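Local atomic coordinates of endo-1,4-beta-xylanase (Bacteroides thetaiotaomicron VPI-5482, PDB entry 3KST), a protein that probably hydrolyses glycosidic bonds in xylan or related plant polysaccharides, as a calcium-binding member of glycoside hydrolase family 43. Residues I135-T140 / L194-G199; L203-N208 / S233-L238. All coordinates share one frame; numbering follows the deposited sequence. Where two conformers were deposited one is given.

Contact 1 (I135-T140 / L194-G199); sequences IDDDGT and LLKKNG
Lys196 reaches from strand 189-197 and sets its ammonium between the carboxylates of Asp136 and Asp137, forming a three-residue salt-bridge network. Its CG stands anti to the backbone N (chi1 -178°) and the chain continues fully extended, which carries NZ across to two neighbouring acid groups that approach it differently. Asp136 crosses the lysine chain at about a right angle and offers the syn side of OD1, 3.0 Å from Lys196 NZ, with the donor 23° out of the carboxylate plane. Asp137 meets the lysine from the opposite direction. Its OD2 lies 2.7 Å from Lys196 NZ, and here the nitrogen sits above the carboxylate plane, 36° out of it. The methylenes also lie close, Lys196 CD being 3.4 Å from Asp136 OD1.

Asp136 is held at both oxygens: OD1 also accepts the backbone N of Asp137 at 2.8 Å, from the same face as the lysine, while OD2 is hydrogen-bonded to the hydroxyl of Tyr201. Without the ammonium, as with a methionine here, Asp136 OD1 and Asp137 OD2, only 4.0 Å apart, would probably repel each other, and the Asp137 carboxylate would be likely to swing away.

The two acids open a type I turn running from Asp136 to Gly139, closed by Gly139 N on Asp136 O at 2.9 Å. A further bond, from Asp136 N to Thr140 O, and the positive phi of Gly139 make this a type I turn with a G1 bulge. This hairpin links strands 129-135 and 141-148, whereas Lys196 belongs to the next four-stranded sheet, beside strand 200-207. The contact therefore ties two successive propeller blades at the protein surface, with Phe134 against Lys196 and with Tyr142 and Pro225 against Asp136.

Contact 2 (L203-N208 / S233-L238); sequences LIYSAN and SKNPLL
Tyr205 and Asn235 meet at the outer ends of their side chains, Tyr205 OH beside Asn235 ND2, the two chains crossing at about a right angle. The planes of ring and amide are 89° apart, almost perpendicular. The two touching atoms, Tyr205 OH and Asn235 ND2, are 3.4 Å from each other, and the nitrogen approaches the phenol obliquely from off the ring plane. Tyr205 places CG between its backbone N and carbonyl carbon (chi1 65°), which turns the ring out from the strand until the hydroxyl comes up to the loop. Asn235 instead points its side chain at the strand from the start.

Both polar ends have firmer partners than each other. The Tyr205 hydroxyl is hydrogen-bonded to the Glu182 carboxylate, and Asn235 ND2 to the carbonyl O of Tyr219 on the adjoining strand 216-222. The amide is thus tied to the sheet's backbone while it lies beside the phenol.

Strand 200-207 is the second in a four-stranded antiparallel blade of the five-bladed beta-propeller of family 43, and the segment 233-238 follows the blade's outermost strand, 230-231. A cis peptide bond joins Asn235 to Pro236, after which Leu237 and Leu238 both face Val217 as a classic beta bulge, bringing the loop back along strand 216-222.

Leu237 points toward the strand and comes loosely near Ile204, the neighbour of Tyr205, Leu237 CD2 being 4.7 Å from Ile204 CG2. Tyr219 touches both of these side chains, while Val293 and Ile295 of strand 293-305 also pack on Leu237. On the tyrosine side, Ile175 from the outer strand of the preceding blade rests against Tyr205, and Trp181 lies against Asn235 and Pro236.

Overall arrangement
Contact 1 and contact 2 share one propeller blade, their centres 20 Å apart. Strands 189-197 and 200-207 are antiparallel neighbours in it, and they pack directly: Leu194 CD2 is 4.0 Å from Leu203 CA, and Leu195 CD1 is 4.2 Å from Ile204 CD1. Contact 1 joins this blade to the preceding one at the surface, away from the annotated sites, whereas contact 2 sets the blade's second strand beside the loop that follows its outer strand. The Tyr205 side chain lies about 7 Å from that of Glu190, the predicted proton donor on strand 189-197, and about 10 Å from the bound calcium ion. Beside it, Ser206 OG is hydrogen-bonded to the backbone N of His251, a calcium ligand.

Contact 1 (I135-T140 / L194-G199)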
loop_
_atom_site.group_PDB
_atom_site.type_symbol
_atom_site.label_atom_id
_atom_site.label_comp_id
_atom_site.label_asym_id
_atom_site.label_seq_id
_atom_site.Cartn_x
_atom_site.Cartn_y
_atom_site.Cartn_z
ATOM N N ILE A 135 -5.126 -11.376 -6.444
ATOM C CA ILE A 135 -5.306 -12.663 -7.139
ATOM C C ILE A 135 -6.720 -13.120 -6.797
ATOM O O ILE A 135 -7.011 -13.413 -5.649
ATOM C CB ILE A 135 -4.251 -13.728 -6.738
ATOM C CG1 ILE A 135 -2.851 -13.241 -7.127
ATOM C CG2 ILE A 135 -4.510 -15.066 -7.486
ATOM C CD1 ILE A 135 -1.692 -14.135 -6.597
ATOM N N ASP A 136 -7.570 -13.226 -7.810
ATOM C CA ASP A 136 -8.993 -13.503 -7.599
ATOM C C ASP A 136 -9.222 -14.996 -7.296
ATOM O O ASP A 136 -8.322 -15.813 -7.431
ATOM C CB ASP A 136 -9.794 -13.051 -8.848
ATOM C CG ASP A 136 -11.232 -12.684 -8.548
ATOM O OD1 ASP A 136 -11.693 -12.850 -7.394
ATOM O OD2 ASP A 136 -11.929 -12.262 -9.488
ATOM N N ASP A 137 -10.445 -15.319 -6.884
ATOM C CA ASP A 137 -10.885 -16.699 -6.616
ATOM C C ASP A 137 -10.688 -17.639 -7.829
ATOM O O ASP A 137 -10.464 -18.837 -7.651
ATOM C CB ASP A 137 -12.327 -16.676 -6.126
ATOM C CG ASP A 137 -12.482 -15.914 -4.815
ATOM O OD1 ASP A 137 -11.585 -16.000 -3.942
ATOM O OD2 ASP A 137 -13.481 -15.211 -4.662
ATOM N N ASP A 138 -10.780 -17.051 -9.026
ATOM C CA ASP A 138 -10.529 -17.622 -10.366
ATOM C C ASP A 138 -9.062 -18.071 -10.587
ATOM O O ASP A 138 -8.750 -18.849 -11.503
ATOM C CB ASP A 138 -10.845 -16.440 -11.324
ATOM C CG ASP A 138 -10.829 -16.773 -12.780
ATOM O OD1 ASP A 138 -10.685 -17.926 -13.208
ATOM O OD2 ASP A 138 -10.998 -15.788 -13.510
ATOM N N GLY A 139 -8.142 -17.489 -9.808
ATOM C CA GLY A 139 -6.693 -17.673 -9.993
ATOM C C GLY A 139 -6.033 -16.595 -10.861
ATOM O O GLY A 139 -4.814 -16.601 -11.006
ATOM N N THR A 140 -6.815 -15.654 -11.386
ATOM C CA THR A 140 -6.334 -14.611 -12.288
ATOM C C THR A 140 -5.680 -13.488 -11.471
ATOM O O THR A 140 -6.345 -12.916 -10.594
ATOM C CB THR A 140 -7.505 -14.041 -13.138
ATOM O OG1 THR A 140 -8.150 -15.126 -13.855
ATOM C CG2 THR A 140 -7.059 -12.914 -14.119
ATOM N N LEU A 194 -6.943 -3.637 -2.861
ATOM C CA LEU A 194 -8.103 -4.391 -3.338
ATOM C C LEU A 194 -8.464 -5.471 -2.334
ATOM O O LEU A 194 -7.582 -6.196 -1.832
ATOM C CB LEU A 194 -7.817 -4.984 -4.734
ATOM C CG LEU A 194 -8.967 -5.244 -5.708
ATOM C CD1 LEU A 194 -9.965 -6.254 -5.157
ATOM C CD2 LEU A 194 -9.660 -3.925 -6.129
ATOM N N LEU A 195 -9.750 -5.544 -2.020
ATOM C CA LEU A 195 -10.316 -6.637 -1.208
ATOM C C LEU A 195 -11.616 -7.092 -1.859
ATOM O O LEU A 195 -12.357 -6.269 -2.426
ATOM C CB LEU A 195 -10.598 -6.179 0.201
ATOM C CG LEU A 195 -9.430 -5.926 1.131
ATOM C CD1 LEU A 195 -10.018 -5.513 2.437
ATOM C CD2 LEU A 195 -8.570 -7.160 1.294
ATOM N N LYS A 196 -11.880 -8.397 -1.792
ATOM C CA LYS A 196 -13.140 -8.946 -2.308
ATOM C C LYS A 196 -13.894 -9.530 -1.121
ATOM O O LYS A 196 -13.281 -10.162 -0.260
ATOM C CB LYS A 196 -12.867 -10.037 -3.337
ATOM C CG LYS A 196 -14.149 -10.646 -3.979
ATOM C CD LYS A 196 -13.779 -11.801 -4.887
ATOM C CE LYS A 196 -14.958 -12.401 -5.646
ATOM N NZ LYS A 196 -14.513 -13.539 -6.562
ATOM N N LYS A 197 -15.196 -9.273 -1.044
ATOM C CA LYS A 197 -16.053 -9.885 -0.004
ATOM C C LYS A 197 -17.474 -10.041 -0.515
ATOM O O LYS A 197 -18.019 -9.078 -1.035
ATOM C CB LYS A 197 -16.060 -9.045 1.256
ATOM C CG LYS A 197 -16.661 -9.746 2.473
ATOM C CD LYS A 197 -16.556 -8.858 3.699
ATOM C CE LYS A 197 -16.870 -9.625 4.976
ATOM N NZ LYS A 197 -16.756 -8.736 6.163
ATOM N N ASN A 198 -18.029 -11.264 -0.410
ATOM C CA ASN A 198 -19.413 -11.588 -0.836
ATOM C C ASN A 198 -19.749 -11.120 -2.274
ATOM O O ASN A 198 -20.785 -10.479 -2.514
ATOM C CB ASN A 198 -20.445 -11.022 0.163
ATOM C CG ASN A 198 -20.164 -11.417 1.634
ATOM O OD1 ASN A 198 -19.423 -12.365 1.933
ATOM N ND2 ASN A 198 -20.774 -10.677 2.554
ATOM N N GLY A 199 -18.809 -11.369 -3.189
ATOM C CA GLY A 199 -18.961 -11.049 -4.603
ATOM C C GLY A 199 -18.745 -9.619 -5.065
ATOM O O GLY A 199 -18.908 -9.348 -6.245
#

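Contact 2 (L203-N208 / S233-L238)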
loop_
_atom_site.group_PDB
_atom_site.type_symbol
_atom_site.label_atom_id
_atom_site.label_comp_id
_atom_site.label_asym_id
_atom_site.label_seq_id
_atom_site.Cartn_x
_atom_site.Cartn_y
_atom_site.Cartn_z
ATOM N N LEU A 203 -12.182 -1.272 -3.975
ATOM C CA LEU A 203 -10.933 -0.598 -4.316
ATOM C C LEU A 203 -10.799 0.565 -3.341
ATOM O O LEU A 203 -11.566 1.540 -3.416
ATOM C CB LEU A 203 -10.937 -0.137 -5.775
ATOM C CG LEU A 203 -9.663 0.443 -6.404
ATOM C CD1 LEU A 203 -9.848 0.537 -7.937
ATOM C CD2 LEU A 203 -9.226 1.779 -5.849
ATOM N N ILE A 204 -9.830 0.444 -2.422
ATOM C CA ILE A 204 -9.567 1.417 -1.367
ATOM C C ILE A 204 -8.322 2.247 -1.796
ATOM O O ILE A 204 -7.236 1.691 -2.117
ATOM C CB ILE A 204 -9.393 0.672 -0.004
ATOM C CG1 ILE A 204 -10.531 -0.353 0.220
ATOM C CG2 ILE A 204 -9.336 1.687 1.106
ATOM C CD1 ILE A 204 -10.152 -1.539 1.080
ATOM N N TYR A 205 -8.482 3.568 -1.837
ATOM C CA TYR A 205 -7.462 4.452 -2.389
ATOM C C TYR A 205 -7.302 5.741 -1.620
ATOM O O TYR A 205 -8.174 6.089 -0.795
ATOM C CB TYR A 205 -7.848 4.775 -3.868
ATOM C CG TYR A 205 -9.139 5.566 -3.992
ATOM C CD1 TYR A 205 -10.380 4.917 -4.105
ATOM C CD2 TYR A 205 -9.124 6.974 -3.980
ATOM C CE1 TYR A 205 -11.588 5.670 -4.193
ATOM C CE2 TYR A 205 -10.330 7.729 -4.057
ATOM C CZ TYR A 205 -11.546 7.056 -4.184
ATOM O OH TYR A 205 -12.734 7.754 -4.237
ATOM N N SER A 206 -6.216 6.447 -1.926
ATOM C CA SER A 206 -5.949 7.774 -1.358
ATOM C C SER A 206 -6.063 8.873 -2.430
ATOM O O SER A 206 -5.779 8.637 -3.602
ATOM C CB SER A 206 -4.561 7.814 -0.716
ATOM O OG SER A 206 -4.395 6.827 0.290
ATOM N N ALA A 207 -6.514 10.066 -2.031
ATOM C CA ALA A 207 -6.589 11.230 -2.926
ATOM C C ALA A 207 -5.912 12.454 -2.317
ATOM O O ALA A 207 -5.792 12.550 -1.077
ATOM C CB ALA A 207 -8.057 11.527 -3.358
ATOM N N ASN A 208 -5.475 13.343 -3.221
ATOM C CA ASN A 208 -4.717 14.589 -2.985
ATOM C C ASN A 208 -3.240 14.350 -2.948
ATOM O O ASN A 208 -2.792 13.202 -2.746
ATOM C CB ASN A 208 -5.162 15.358 -1.734
ATOM C CG ASN A 208 -6.573 15.758 -1.824
ATOM O OD1 ASN A 208 -6.924 16.588 -2.668
ATOM N ND2 ASN A 208 -7.424 15.155 -0.992
ATOM N N SER A 233 -20.619 7.031 -1.388
ATOM C CA SER A 233 -21.173 8.377 -1.311
ATOM C C SER A 233 -20.685 9.183 -0.095
ATOM O O SER A 233 -20.655 10.408 -0.163
ATOM C CB SER A 233 -22.715 8.332 -1.355
ATOM O OG SER A 233 -23.239 9.599 -1.706
ATOM N N LYS A 234 -20.303 8.495 0.996
ATOM C CA LYS A 234 -19.810 9.148 2.232
ATOM C C LYS A 234 -18.270 9.132 2.332
ATOM O O LYS A 234 -17.710 9.241 3.463
ATOM C CB LYS A 234 -20.379 8.511 3.524
ATOM C CG LYS A 234 -21.889 8.155 3.596
ATOM C CD LYS A 234 -22.782 9.300 4.062
ATOM C CE LYS A 234 -22.527 9.692 5.532
ATOM N NZ LYS A 234 -23.692 10.420 6.124
ATOM N N ASN A 235 -17.564 8.973 1.200
ATOM C CA ASN A 235 -16.097 9.147 1.238
ATOM C C ASN A 235 -15.807 10.602 1.676
ATOM O O ASN A 235 -16.619 11.501 1.384
ATOM C CB ASN A 235 -15.411 8.927 -0.112
ATOM C CG ASN A 235 -15.201 7.465 -0.489
ATOM O OD1 ASN A 235 -15.137 6.553 0.333
ATOM N ND2 ASN A 235 -15.007 7.259 -1.780
ATOM N N PRO A 236 -14.669 10.854 2.351
ATOM C CA PRO A 236 -13.622 9.878 2.712
ATOM C C PRO A 236 -13.855 9.061 3.994
ATOM O O PRO A 236 -14.594 9.482 4.899
ATOM C CB PRO A 236 -12.391 10.752 2.861
ATOM C CG PRO A 236 -12.902 12.079 3.331
ATOM C CD PRO A 236 -14.300 12.222 2.778
ATOM N N LEU A 237 -13.236 7.882 4.037
ATOM C CA LEU A 237 -13.246 7.023 5.226
ATOM C C LEU A 237 -12.306 7.556 6.301
ATOM O O LEU A 237 -12.559 7.329 7.485
ATOM C CB LEU A 237 -12.808 5.585 4.898
ATOM C CG LEU A 237 -13.778 4.594 4.242
ATOM C CD1 LEU A 237 -14.768 5.264 3.324
ATOM C CD2 LEU A 237 -12.993 3.435 3.559
ATOM N N LEU A 238 -11.221 8.226 5.886
ATOM C CA LEU A 238 -10.170 8.701 6.786
ATOM C C LEU A 238 -9.532 9.945 6.182
ATOM O O LEU A 238 -9.005 9.878 5.103
ATOM C CB LEU A 238 -9.088 7.617 6.945
ATOM C CG LEU A 238 -7.819 8.006 7.751
ATOM C CD1 LEU A 238 -8.217 8.276 9.172
ATOM C CD2 LEU A 238 -6.695 6.953 7.659
#